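Local coordinates for protein ketol-acid reductoisomerase (NAD(+)) (uncultured archaeon GZfos26G2, PDB 4XDY) that catalyses the magnesium-dependent alkyl migration and NADH-dependent reduction of acetohydroxy acids such as 2-acetolactate in branched-chain amino acid biosynthesis, at residues A[29-34]-A[132-137]; A[106-111]-A[121-126]; A[153-158]-A[167-172]; A[250-255]-A[261-266]. All coordinates share one frame; numbering follows the deposited sequence.

Contact 1: residues A[29-34]-A[132-137]; sequences DAQANC and VAPKAP. With NAI (1,4-dihydronicotinamide adenine dinucleotide), chain E; HIO (N-hydroxy-N-isopropyloxamic acid), chain H.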
# COMPACT_ATOMS: atom_id res chain seq x y z
N ASP A 29 -10.63 -0.48 -20.73
CA ASP A 29 -10.32 -1.92 -20.78
C ASP A 29 -10.97 -2.66 -19.58
O ASP A 29 -11.79 -3.62 -19.75
CB ASP A 29 -8.79 -2.12 -20.95
CG ASP A 29 -8.37 -3.56 -21.15
OD1 ASP A 29 -9.09 -4.54 -20.78
OD2 ASP A 29 -7.24 -3.78 -21.62
N ALA A 30 -10.74 -2.15 -18.36
CA ALA A 30 -11.34 -2.77 -17.18
C ALA A 30 -12.86 -2.74 -17.25
O ALA A 30 -13.50 -3.79 -17.01
CB ALA A 30 -10.89 -2.03 -15.93
N GLN A 31 -13.41 -1.58 -17.52
CA GLN A 31 -14.87 -1.40 -17.43
C GLN A 31 -15.58 -2.22 -18.55
O GLN A 31 -16.59 -2.91 -18.30
CB GLN A 31 -15.31 0.02 -17.43
CG GLN A 31 -14.83 0.72 -16.17
CD GLN A 31 -15.44 2.10 -15.91
OE1 GLN A 31 -14.77 3.04 -15.44
NE2 GLN A 31 -16.63 2.25 -16.27
N ALA A 32 -15.08 -2.09 -19.75
CA ALA A 32 -15.61 -2.89 -20.86
C ALA A 32 -15.65 -4.40 -20.60
O ALA A 32 -16.66 -5.06 -20.90
CB ALA A 32 -14.89 -2.53 -22.16
N ASN A 33 -14.59 -4.94 -20.05
CA ASN A 33 -14.53 -6.34 -19.79
C ASN A 33 -15.37 -6.77 -18.63
O ASN A 33 -15.93 -7.86 -18.65
CB ASN A 33 -13.10 -6.80 -19.62
CG ASN A 33 -12.40 -6.94 -20.97
OD1 ASN A 33 -12.65 -7.92 -21.69
ND2 ASN A 33 -11.60 -5.93 -21.39
N CYS A 34 -15.51 -5.92 -17.59
CA CYS A 34 -16.40 -6.29 -16.49
C CYS A 34 -17.86 -6.27 -16.97
O CYS A 34 -18.65 -7.15 -16.59
CB CYS A 34 -16.18 -5.37 -15.26
SG CYS A 34 -14.52 -5.56 -14.55
N VAL A 132 -20.20 7.34 -13.30
CA VAL A 132 -19.85 6.20 -12.48
C VAL A 132 -18.33 6.20 -12.25
O VAL A 132 -17.55 5.86 -13.18
CB VAL A 132 -20.39 4.88 -13.06
CG1 VAL A 132 -21.94 4.97 -13.16
CG2 VAL A 132 -19.85 4.57 -14.49
N ALA A 133 -17.93 6.66 -11.08
CA ALA A 133 -16.50 6.93 -10.81
C ALA A 133 -15.92 5.92 -9.88
O ALA A 133 -16.26 5.94 -8.70
CB ALA A 133 -16.34 8.31 -10.24
N PRO A 134 -15.01 5.00 -10.36
CA PRO A 134 -14.46 4.00 -9.47
C PRO A 134 -13.34 4.65 -8.67
O PRO A 134 -12.54 5.35 -9.27
CB PRO A 134 -13.92 2.90 -10.42
CG PRO A 134 -13.59 3.66 -11.67
CD PRO A 134 -14.44 4.88 -11.72
N LYS A 135 -13.22 4.32 -7.38
CA LYS A 135 -12.15 4.79 -6.51
C LYS A 135 -11.04 3.73 -6.58
O LYS A 135 -10.76 2.96 -5.62
CB LYS A 135 -12.70 5.01 -5.07
CG LYS A 135 -13.84 5.99 -4.97
CD LYS A 135 -13.48 7.43 -5.32
CE LYS A 135 -13.73 7.88 -6.76
NZ LYS A 135 -13.31 9.30 -7.15
N ALA A 136 -10.46 3.60 -7.80
CA ALA A 136 -9.53 2.53 -8.08
C ALA A 136 -8.84 2.74 -9.41
O ALA A 136 -9.45 3.18 -10.39
CB ALA A 136 -10.23 1.21 -8.14
N PRO A 137 -7.53 2.41 -9.45
CA PRO A 137 -6.90 2.26 -10.75
C PRO A 137 -7.51 1.07 -11.57
O PRO A 137 -7.86 0.02 -11.03
CB PRO A 137 -5.42 2.03 -10.43
CG PRO A 137 -5.47 1.39 -9.08
CD PRO A 137 -6.67 1.95 -8.37
PA NAI E . -6.23 6.54 -20.92
O1A NAI E . -5.16 7.63 -20.73
O2A NAI E . -5.92 5.15 -20.57
O5B NAI E . -6.82 6.78 -22.40
C5B NAI E . -7.78 5.83 -22.95
C4B NAI E . -7.43 5.60 -24.45
O4B NAI E . -7.68 6.84 -25.09
C3B NAI E . -5.96 5.25 -24.82
O3B NAI E . -5.75 3.88 -24.51
C2B NAI E . -5.90 5.64 -26.29
O2B NAI E . -6.31 4.51 -27.06
C1B NAI E . -6.96 6.76 -26.35
N9A NAI E . -6.34 8.05 -26.59
C8A NAI E . -5.22 8.52 -25.89
N7A NAI E . -4.89 9.72 -26.34
C5A NAI E . -5.76 10.01 -27.34
C6A NAI E . -5.93 11.12 -28.26
N6A NAI E . -5.11 12.18 -28.25
N1A NAI E . -6.97 11.12 -29.14
C2A NAI E . -7.80 10.06 -29.22
N3A NAI E . -7.73 9.00 -28.43
C4A NAI E . -6.72 8.92 -27.48
O3 NAI E . -7.56 7.05 -20.01
PN NAI E . -7.81 6.59 -18.44
O1N NAI E . -6.59 6.90 -17.60
O2N NAI E . -8.31 5.20 -18.50
O5D NAI E . -8.85 7.72 -18.09
C5D NAI E . -10.23 7.59 -18.58
C4D NAI E . -11.23 8.40 -17.68
O4D NAI E . -11.27 7.63 -16.46
C3D NAI E . -10.78 9.79 -17.26
O3D NAI E . -11.92 10.65 -17.13
C2D NAI E . -10.10 9.61 -15.88
O2D NAI E . -10.04 10.77 -15.05
C1D NAI E . -10.97 8.51 -15.31
N1N NAI E . -10.42 7.65 -14.25
C2N NAI E . -9.27 6.99 -14.50
C3N NAI E . -8.74 6.16 -13.57
C7N NAI E . -7.58 5.39 -13.90
O7N NAI E . -6.72 5.65 -14.80
N7N NAI E . -7.56 4.21 -13.35
C4N NAI E . -9.44 5.98 -12.32
C5N NAI E . -10.76 6.54 -12.22
C6N NAI E . -11.19 7.39 -13.20
C1 HIO H . -6.96 8.86 -11.58
O11 HIO H . -7.27 10.01 -12.00
O12 HIO H . -6.23 7.97 -12.15
C2 HIO H . -7.68 8.56 -10.27
O2 HIO H . -8.66 9.29 -9.96
N3 HIO H . -7.25 7.67 -9.39
O3 HIO H . -8.17 7.19 -8.35
C4 HIO H . -5.95 7.07 -9.43
C41 HIO H . -5.32 7.18 -8.04
C42 HIO H . -6.16 5.64 -9.91

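Contact 2: residues A[106-111]-A[121-126]; sequences KALCFS and IVPPED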
# COMPACT_ATOMS: atom_id res chain seq x y z
N LYS A 106 -30.39 9.45 -25.17
CA LYS A 106 -29.13 8.77 -24.83
C LYS A 106 -28.64 9.29 -23.45
O LYS A 106 -29.06 10.40 -22.98
CB LYS A 106 -28.06 9.07 -25.89
CG LYS A 106 -28.07 8.14 -27.15
CD LYS A 106 -27.02 8.61 -28.16
CE LYS A 106 -27.25 8.13 -29.59
NZ LYS A 106 -27.18 6.67 -29.71
N ALA A 107 -27.72 8.53 -22.86
CA ALA A 107 -27.03 8.98 -21.63
C ALA A 107 -25.54 9.17 -21.98
O ALA A 107 -24.93 8.31 -22.64
CB ALA A 107 -27.19 7.94 -20.55
N LEU A 108 -25.03 10.32 -21.62
CA LEU A 108 -23.56 10.62 -21.65
C LEU A 108 -23.01 10.35 -20.27
O LEU A 108 -23.45 10.97 -19.28
CB LEU A 108 -23.42 12.07 -22.02
CG LEU A 108 -22.00 12.57 -22.41
CD1 LEU A 108 -21.46 11.92 -23.69
CD2 LEU A 108 -21.96 14.10 -22.50
N CYS A 109 -22.01 9.48 -20.20
CA CYS A 109 -21.48 9.02 -18.94
C CYS A 109 -19.95 9.28 -18.91
O CYS A 109 -19.30 9.36 -19.97
CB CYS A 109 -21.78 7.57 -18.77
SG CYS A 109 -21.48 6.77 -17.22
N PHE A 110 -19.45 9.42 -17.70
CA PHE A 110 -18.01 9.76 -17.42
C PHE A 110 -17.61 8.90 -16.23
O PHE A 110 -18.49 8.42 -15.45
CB PHE A 110 -17.82 11.17 -17.04
CG PHE A 110 -18.15 12.15 -18.13
CD1 PHE A 110 -19.47 12.57 -18.33
CD2 PHE A 110 -17.18 12.60 -18.98
CE1 PHE A 110 -19.78 13.48 -19.33
CE2 PHE A 110 -17.47 13.51 -19.99
CZ PHE A 110 -18.76 13.97 -20.15
N SER A 111 -16.30 8.76 -16.00
CA SER A 111 -15.83 8.19 -14.76
C SER A 111 -15.02 9.16 -13.92
O SER A 111 -14.45 8.74 -12.92
CB SER A 111 -15.08 6.90 -14.94
OG SER A 111 -15.95 5.82 -15.29
N ILE A 121 -17.05 20.54 -21.11
CA ILE A 121 -18.07 19.91 -21.96
C ILE A 121 -19.45 20.35 -21.43
O ILE A 121 -19.73 20.22 -20.22
CB ILE A 121 -17.98 18.43 -21.92
CG1 ILE A 121 -16.75 17.94 -22.72
CG2 ILE A 121 -19.27 17.84 -22.51
CD1 ILE A 121 -16.39 16.51 -22.52
N VAL A 122 -20.27 20.91 -22.33
CA VAL A 122 -21.58 21.41 -21.94
C VAL A 122 -22.59 20.59 -22.81
O VAL A 122 -22.73 20.85 -23.96
CB VAL A 122 -21.77 22.94 -22.09
CG1 VAL A 122 -23.20 23.37 -21.71
CG2 VAL A 122 -20.80 23.74 -21.21
N PRO A 123 -23.16 19.51 -22.26
CA PRO A 123 -23.97 18.53 -23.03
C PRO A 123 -25.30 19.18 -23.48
O PRO A 123 -25.64 20.19 -23.00
CB PRO A 123 -24.18 17.37 -22.06
CG PRO A 123 -23.16 17.64 -20.98
CD PRO A 123 -23.11 19.16 -20.86
N PRO A 124 -25.88 18.68 -24.54
CA PRO A 124 -27.26 19.17 -24.80
C PRO A 124 -28.23 18.89 -23.63
O PRO A 124 -28.08 17.89 -22.87
CB PRO A 124 -27.66 18.40 -26.09
CG PRO A 124 -26.83 17.21 -26.12
CD PRO A 124 -25.55 17.47 -25.31
N GLU A 125 -29.28 19.69 -23.57
CA GLU A 125 -30.29 19.62 -22.53
C GLU A 125 -31.06 18.30 -22.56
O GLU A 125 -31.53 17.82 -21.53
CB GLU A 125 -31.15 20.88 -22.52
CG GLU A 125 -32.02 21.06 -23.77
CD GLU A 125 -33.34 20.24 -23.70
OE1 GLU A 125 -33.92 19.98 -24.79
OE2 GLU A 125 -33.73 19.82 -22.58
N ASP A 126 -31.15 17.64 -23.71
CA ASP A 126 -32.06 16.50 -23.84
C ASP A 126 -31.41 15.17 -23.73
O ASP A 126 -31.98 14.15 -24.10
CB ASP A 126 -32.89 16.64 -25.16
CG ASP A 126 -32.02 16.65 -26.41
OD1 ASP A 126 -30.77 16.53 -26.32
OD2 ASP A 126 -32.59 16.74 -27.50

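Contact 3: residues A[153-158]-A[167-172]; sequences GLVAVK and EVALAM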
# COMPACT_ATOMS: atom_id res chain seq x y z
N GLY A 153 -17.24 2.89 -5.50
CA GLY A 153 -17.62 3.88 -6.51
C GLY A 153 -18.49 5.03 -6.08
O GLY A 153 -19.18 4.96 -5.05
N LEU A 154 -18.47 6.08 -6.86
CA LEU A 154 -19.25 7.29 -6.65
C LEU A 154 -20.15 7.44 -7.87
O LEU A 154 -19.68 7.30 -9.06
CB LEU A 154 -18.35 8.53 -6.52
CG LEU A 154 -17.91 8.85 -5.08
CD1 LEU A 154 -17.34 7.74 -4.29
CD2 LEU A 154 -16.93 10.04 -5.09
N VAL A 155 -21.44 7.71 -7.63
CA VAL A 155 -22.39 7.84 -8.70
C VAL A 155 -23.09 9.19 -8.63
O VAL A 155 -23.62 9.56 -7.59
CB VAL A 155 -23.41 6.68 -8.69
CG1 VAL A 155 -24.54 6.92 -9.69
CG2 VAL A 155 -22.74 5.38 -8.95
N ALA A 156 -23.04 9.95 -9.71
CA ALA A 156 -23.64 11.24 -9.80
C ALA A 156 -24.55 11.36 -11.05
O ALA A 156 -24.32 10.70 -12.05
CB ALA A 156 -22.64 12.33 -9.84
N VAL A 157 -25.52 12.26 -10.95
CA VAL A 157 -26.42 12.60 -12.05
C VAL A 157 -26.51 14.07 -12.20
O VAL A 157 -26.90 14.80 -11.28
CB VAL A 157 -27.85 11.99 -11.83
CG1 VAL A 157 -28.72 12.38 -13.02
CG2 VAL A 157 -27.79 10.51 -11.66
N LYS A 158 -26.17 14.56 -13.37
CA LYS A 158 -26.16 16.00 -13.62
C LYS A 158 -27.46 16.38 -14.37
O LYS A 158 -27.94 17.46 -14.16
CB LYS A 158 -25.00 16.35 -14.53
CG LYS A 158 -24.91 17.82 -14.99
CD LYS A 158 -24.55 18.62 -13.76
CE LYS A 158 -24.17 20.07 -13.95
NZ LYS A 158 -23.67 20.40 -12.57
N GLU A 167 -31.05 5.35 -12.49
CA GLU A 167 -31.21 3.94 -12.58
C GLU A 167 -30.11 3.27 -13.46
O GLU A 167 -29.56 2.25 -13.11
CB GLU A 167 -32.61 3.59 -13.17
CG GLU A 167 -32.87 2.13 -13.01
CD GLU A 167 -34.27 1.71 -13.54
OE1 GLU A 167 -34.98 2.57 -14.08
OE2 GLU A 167 -34.51 0.49 -13.46
N VAL A 168 -29.84 3.90 -14.59
CA VAL A 168 -28.81 3.44 -15.53
C VAL A 168 -27.42 3.51 -14.89
O VAL A 168 -26.70 2.53 -14.90
CB VAL A 168 -28.83 4.27 -16.80
CG1 VAL A 168 -27.61 3.94 -17.68
CG2 VAL A 168 -30.14 3.99 -17.53
N ALA A 169 -27.12 4.64 -14.27
CA ALA A 169 -25.78 4.83 -13.59
C ALA A 169 -25.60 3.79 -12.51
O ALA A 169 -24.62 3.04 -12.49
CB ALA A 169 -25.63 6.27 -13.10
N LEU A 170 -26.61 3.61 -11.63
CA LEU A 170 -26.44 2.64 -10.56
C LEU A 170 -26.30 1.22 -11.12
O LEU A 170 -25.55 0.38 -10.59
CB LEU A 170 -27.58 2.72 -9.51
CG LEU A 170 -27.63 4.00 -8.69
CD1 LEU A 170 -28.93 4.04 -7.90
CD2 LEU A 170 -26.50 4.11 -7.66
N ALA A 171 -27.08 0.96 -12.17
CA ALA A 171 -27.14 -0.37 -12.76
C ALA A 171 -25.74 -0.71 -13.28
O ALA A 171 -25.27 -1.83 -13.11
CB ALA A 171 -28.14 -0.41 -13.87
N MET A 172 -25.12 0.27 -13.91
CA MET A 172 -23.74 0.07 -14.44
C MET A 172 -22.79 -0.36 -13.31
O MET A 172 -21.99 -1.29 -13.48
CB MET A 172 -23.29 1.35 -15.16
CG MET A 172 -23.85 1.55 -16.51
SD MET A 172 -23.41 3.13 -17.21
CE MET A 172 -21.66 2.81 -17.62

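Contact 4: residues A[250-255]-A[261-266]; sequences RMAEVI and YGMWAV. With NAI (1,4-dihydronicotinamide adenine dinucleotide), chain L; HIO (N-hydroxy-N-isopropyloxamic acid), chain I.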
# COMPACT_ATOMS: atom_id res chain seq x y z
N ARG A 250 -5.58 -3.08 13.03
CA ARG A 250 -4.94 -4.34 12.63
C ARG A 250 -3.46 -4.19 12.43
O ARG A 250 -2.64 -4.97 12.87
CB ARG A 250 -5.56 -4.83 11.32
CG ARG A 250 -5.02 -6.13 10.72
CD ARG A 250 -5.06 -7.23 11.74
NE ARG A 250 -4.52 -8.50 11.31
CZ ARG A 250 -4.03 -9.42 12.15
NH1 ARG A 250 -3.98 -9.27 13.49
NH2 ARG A 250 -3.57 -10.51 11.62
N MET A 251 -3.10 -3.15 11.70
CA MET A 251 -1.69 -2.92 11.44
C MET A 251 -0.89 -2.72 12.71
O MET A 251 0.18 -3.31 12.88
CB MET A 251 -1.58 -1.77 10.43
CG MET A 251 -0.15 -1.53 9.92
SD MET A 251 0.81 -0.35 10.88
CE MET A 251 0.18 1.19 10.19
N ALA A 252 -1.39 -1.87 13.62
CA ALA A 252 -0.73 -1.61 14.86
C ALA A 252 -0.58 -2.89 15.73
O ALA A 252 0.34 -2.96 16.54
CB ALA A 252 -1.51 -0.55 15.66
N GLU A 253 -1.49 -3.81 15.60
CA GLU A 253 -1.44 -5.09 16.34
C GLU A 253 -0.30 -5.99 15.84
O GLU A 253 0.35 -6.68 16.60
CB GLU A 253 -2.75 -5.93 16.06
CG GLU A 253 -3.92 -5.58 16.90
CD GLU A 253 -5.19 -6.30 16.48
OE1 GLU A 253 -5.21 -7.19 15.57
OE2 GLU A 253 -6.23 -5.87 17.01
N VAL A 254 -0.05 -5.92 14.54
CA VAL A 254 0.92 -6.84 13.88
C VAL A 254 2.36 -6.30 13.96
O VAL A 254 3.29 -7.04 14.28
CB VAL A 254 0.49 -7.15 12.43
CG1 VAL A 254 1.59 -7.91 11.71
CG2 VAL A 254 -0.88 -7.86 12.40
N ILE A 255 2.55 -5.00 13.74
CA ILE A 255 3.89 -4.39 13.89
C ILE A 255 4.37 -4.59 15.32
O ILE A 255 3.57 -4.82 16.21
CB ILE A 255 3.94 -2.92 13.47
CG1 ILE A 255 3.10 -2.02 14.43
CG2 ILE A 255 3.39 -2.76 12.06
CD1 ILE A 255 3.07 -0.60 13.94
N TYR A 261 5.07 2.39 19.01
CA TYR A 261 5.58 3.55 19.75
C TYR A 261 6.15 4.55 18.80
O TYR A 261 5.82 5.74 18.84
CB TYR A 261 6.60 3.16 20.78
CG TYR A 261 7.20 4.36 21.49
CD1 TYR A 261 6.44 5.15 22.42
CD2 TYR A 261 8.51 4.67 21.33
CE1 TYR A 261 7.03 6.25 23.02
CE2 TYR A 261 9.08 5.75 21.94
CZ TYR A 261 8.33 6.53 22.83
OH TYR A 261 8.96 7.63 23.45
N GLY A 262 7.03 4.12 17.90
CA GLY A 262 7.62 5.05 16.93
C GLY A 262 6.59 5.72 16.09
O GLY A 262 6.71 6.91 15.78
N MET A 263 5.63 4.97 15.60
CA MET A 263 4.56 5.51 14.78
C MET A 263 3.89 6.76 15.44
O MET A 263 3.75 7.81 14.81
CB MET A 263 3.55 4.42 14.52
CG MET A 263 2.28 4.86 13.80
SD MET A 263 1.13 3.59 13.21
CE MET A 263 0.84 2.70 14.72
N TRP A 264 3.48 6.58 16.71
CA TRP A 264 2.81 7.65 17.46
C TRP A 264 3.75 8.71 17.97
O TRP A 264 3.39 9.93 18.00
CB TRP A 264 1.90 7.04 18.55
CG TRP A 264 0.82 6.17 18.03
CD1 TRP A 264 0.57 4.90 18.43
CD2 TRP A 264 -0.14 6.46 17.01
NE1 TRP A 264 -0.48 4.38 17.74
CE2 TRP A 264 -0.94 5.30 16.86
CE3 TRP A 264 -0.36 7.54 16.19
CZ2 TRP A 264 -1.95 5.17 15.94
CZ3 TRP A 264 -1.43 7.43 15.23
CH2 TRP A 264 -2.20 6.24 15.12
N ALA A 265 4.98 8.31 18.36
CA ALA A 265 5.93 9.33 18.83
C ALA A 265 6.49 10.21 17.76
O ALA A 265 6.70 11.37 17.97
CB ALA A 265 7.01 8.67 19.66
N VAL A 266 6.81 9.63 16.59
CA VAL A 266 7.55 10.31 15.57
C VAL A 266 6.75 10.65 14.30
O VAL A 266 7.06 11.65 13.62
CB VAL A 266 8.83 9.47 15.23
CG1 VAL A 266 9.64 10.15 14.16
CG2 VAL A 266 9.66 9.22 16.49
PA NAI L . 5.30 -9.80 19.82
O1A NAI L . 4.93 -8.41 20.41
O2A NAI L . 4.31 -10.48 18.96
O5B NAI L . 5.67 -10.75 21.06
C5B NAI L . 5.94 -12.15 20.89
C4B NAI L . 5.30 -12.92 22.02
O4B NAI L . 6.03 -12.52 23.21
C3B NAI L . 3.84 -12.56 22.35
O3B NAI L . 2.91 -13.21 21.52
C2B NAI L . 3.76 -13.10 23.81
O2B NAI L . 3.37 -14.47 23.90
C1B NAI L . 5.18 -12.86 24.30
N9A NAI L . 5.24 -11.74 25.28
C8A NAI L . 4.69 -10.52 25.18
N7A NAI L . 4.98 -9.74 26.27
C5A NAI L . 5.72 -10.54 27.10
C6A NAI L . 6.31 -10.38 28.42
N6A NAI L . 6.14 -9.21 29.07
N1A NAI L . 7.03 -11.39 28.95
C2A NAI L . 7.12 -12.57 28.31
N3A NAI L . 6.61 -12.79 27.06
C4A NAI L . 5.90 -11.82 26.46
O3 NAI L . 6.78 -9.59 19.19
PN NAI L . 7.02 -9.23 17.60
O1N NAI L . 6.77 -10.49 16.80
O2N NAI L . 6.24 -8.01 17.20
O5D NAI L . 8.54 -8.83 17.68
C5D NAI L . 9.63 -9.76 17.86
C4D NAI L . 10.94 -9.26 17.32
O4D NAI L . 10.78 -9.16 15.85
C3D NAI L . 11.33 -7.92 17.79
O3D NAI L . 12.77 -7.85 17.92
C2D NAI L . 10.88 -6.97 16.67
O2D NAI L . 11.52 -5.71 16.55
C1D NAI L . 11.23 -7.84 15.44
N1N NAI L . 10.42 -7.55 14.25
C2N NAI L . 9.10 -7.58 14.23
C3N NAI L . 8.31 -7.34 13.12
C7N NAI L . 6.90 -7.49 13.17
O7N NAI L . 6.15 -7.35 14.20
N7N NAI L . 6.36 -8.05 12.12
C4N NAI L . 9.02 -7.16 11.82
C5N NAI L . 10.42 -7.43 11.84
C6N NAI L . 11.11 -7.59 13.01
C1 HIO I . 8.51 -3.53 13.24
O11 HIO I . 9.26 -3.19 14.12
O12 HIO I . 7.42 -4.08 13.36
C2 HIO I . 9.11 -3.43 11.86
O2 HIO I . 10.36 -3.40 11.77
N3 HIO I . 8.43 -3.41 10.75
O3 HIO I . 9.28 -3.73 9.54
C4 HIO I . 7.01 -3.19 10.61
C41 HIO I . 6.65 -2.02 9.68
C42 HIO I . 6.46 -4.52 10.12

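Contact 1: residues A[29-34]-A[132-137]
Gln31 meets Pro134 inside the Rossmann fold, where helix 26-37 packs against the end of strand 128-134. OE1 of Gln31 lies 4.0 Å from CG of Pro134, and the two side chains cross at about a right angle. NE2 of Gln31 faces Val132 more loosely, 4.3 Å from its CG2. Gln31 keeps CG anti to the carbonyl carbon (chi1 -66°) and runs extended beyond it, which carries the amide across to the strand. Pro134 also touches the cofactor, with CG 4.1 Å from C5N of the dihydronicotinamide. A glycine in place of Pro134 would probably open a gap between the Gln31 amide and the nicotinamide ring and leave both more room to shift.

The buried amide is held from the next shell. OE1 of Gln31 is hydrogen-bonded to Ser111 OG and weakly to NE2 of Gln27, a residue of the NAD site. NE2 has a weak bond to His82. Past the strand, Lys135 is the centre of an inverse gamma turn. Its NZ forms salt bridges with Glu191 and Glu194 and a hydrogen bond with Asp195, a magnesium ligand. The turn leads into Ala136 and Pro137, which line the pocket of cofactor and inhibitor. CB of Pro137 is 3.7 Å from C42 of the inhibitor's isopropyl group. The carbonyl O of Ala136 comes within 3.4 Å of C4N, the hydride-carrying carbon of the nicotinamide.

Contact 2: residues A[106-111]-A[121-126]
Strand 107-110 and the irregular segment 121-126 run closest at Leu108 and Pro123, whose CA atoms are 8.0 Å apart. Both belong to the Rossmann domain. The strand is an inner member of its sheet, and 121-126 is part of the connection that passes through helix 114-117 to the parallel neighbour, strand 128-134.

The contact is apolar and rests on two pairs. Leu108 has CG anti to the backbone N (chi1 -168°), and its CD2 reaches the proline ring of Pro123. That methyl is 4.0 Å from CB of Pro123 and equally far from CG. The two side chains cross at about a right angle. Phe110 and Ile121 approach from opposite directions.

Tyr94 of helix 90-98 packs on both Leu108 and Ile121, while Ile116 of helix 114-117 covers Phe110, Ile121 and Pro123. The loop is thus closed over the sheet by a small hydrophobic cluster. Phe110 also touches Gln90, an NAD-binding residue, so the cluster borders the cofactor site. At the Phe110 ring the methyl does not lie over a face: CD1 of Ile121 meets the edge, near the ring plane, 4.1 Å from CE2.

Contact 3: residues A[153-158]-A[167-172]
No flat group takes part where Val155 meets Ala169 and Leu170; the contact is methyl on methyl, between a strand and a helix. Strand 153-157 and helix 165-175 are the first two elements of a beta-alpha-beta unit that ends in strand 183-185, at one side of the Rossmann sheet.

Val155 carries the strand side. Its CG1 is anti to the backbone N (chi1 172°), which sends this methyl to the helix. CG1 of Val155 packs tightly on CB of Ala169, at 3.6 Å. The small alanine side chain lets the backbones come close: the CA atoms of Val155 and Ala169 are 6.7 Å apart. Leu170 starts off to one side of the strand, but its end swings back. Its CG lies anti to the carbonyl carbon (chi1 -67°), and CD2 arrives at a slant to the valine. CD2 of Leu170 touches CG1 of Val155 at 4.0 Å.

Neighbouring strands extend the interface. Ala169 also packs on Ile130 and Val132 of strand 128-134, so the helix spans two antiparallel neighbours of the sheet. The backbone of Val155 is hydrogen-bonded to Leu184 and Cys186 on the other side. Ala156 points away from the helix and packs on Phe188 of helix 188-203. Leu154 packs on the same helix and on Met227 of the second subunit. The cofactor is about 12 Å from the side chain of Val155. CD2 of Leu170 also covers the root of the valine, lying 4.1 Å from CB of Val155.

Contact 4: residues A[250-255]-A[261-266]
Met263 reaches from helix 257-270 to three residues of segment 250-255: Met251, Ala252 and Ile255. Its CB points toward that segment. CG is anti to the backbone N (chi1 174°), and the chain stays extended until it bends at the last torsion. SD is the first atom to touch, 4.0 Å from CE of Met251. Met251 itself is bent twice beyond CG, and the two methionines meet at an angle. The tip, CE of Met263, has two partners across the contact. It is 4.1 Å from CB of Ala252 and 4.1 Å from CD1 of Ile255. The same methyl lies 3.5 Å above one face of the Trp264 ring, offset toward its rim.

These helices follow each other in the knotted, helical C-terminal domain of the reductoisomerase. Helix 225-254 ends at Val254, and Ile255 and Ser256 make the short link to helix 257-270. The link also lines the active site, which is shared between subunits. Here the bound NADH is held mainly by the second subunit, including its Glu46 and Asp87, while Ser256 bonds the inhibitor. Ile255 serves both sides. Its CG1 lies between the backbone N and the carbonyl carbon (chi1 67°), and from there CD1 extends to Met263. The other branch turns to the inhibitor: CG2 of Ile255 is 3.9 Å from C4 of its isopropyl group.

Overall arrangement
Contacts 1, 2 and 3 share the Rossmann sheet, through the neighbouring strands 107-110, 128-134 and 153-157. Val132 N is 3.0 Å from Phe110 O, and Ala133 N is 2.8 Å from Leu154 O; both are probable hydrogen bonds. Contacts 2 and 3 touch through Cys109 and Met172, with centres about 13 Å apart. Contact 1 borders the nicotinamide and inhibitor, while contact 3, whose centre is about 13 Å from that of contact 1, lies away from the annotated sites. Contact 4 stands apart in the C-terminal domain, its centre about 34 Å from that of contact 1. It lines the other active site of the dimer, whose NADH is bound by the second subunit's Rossmann domain.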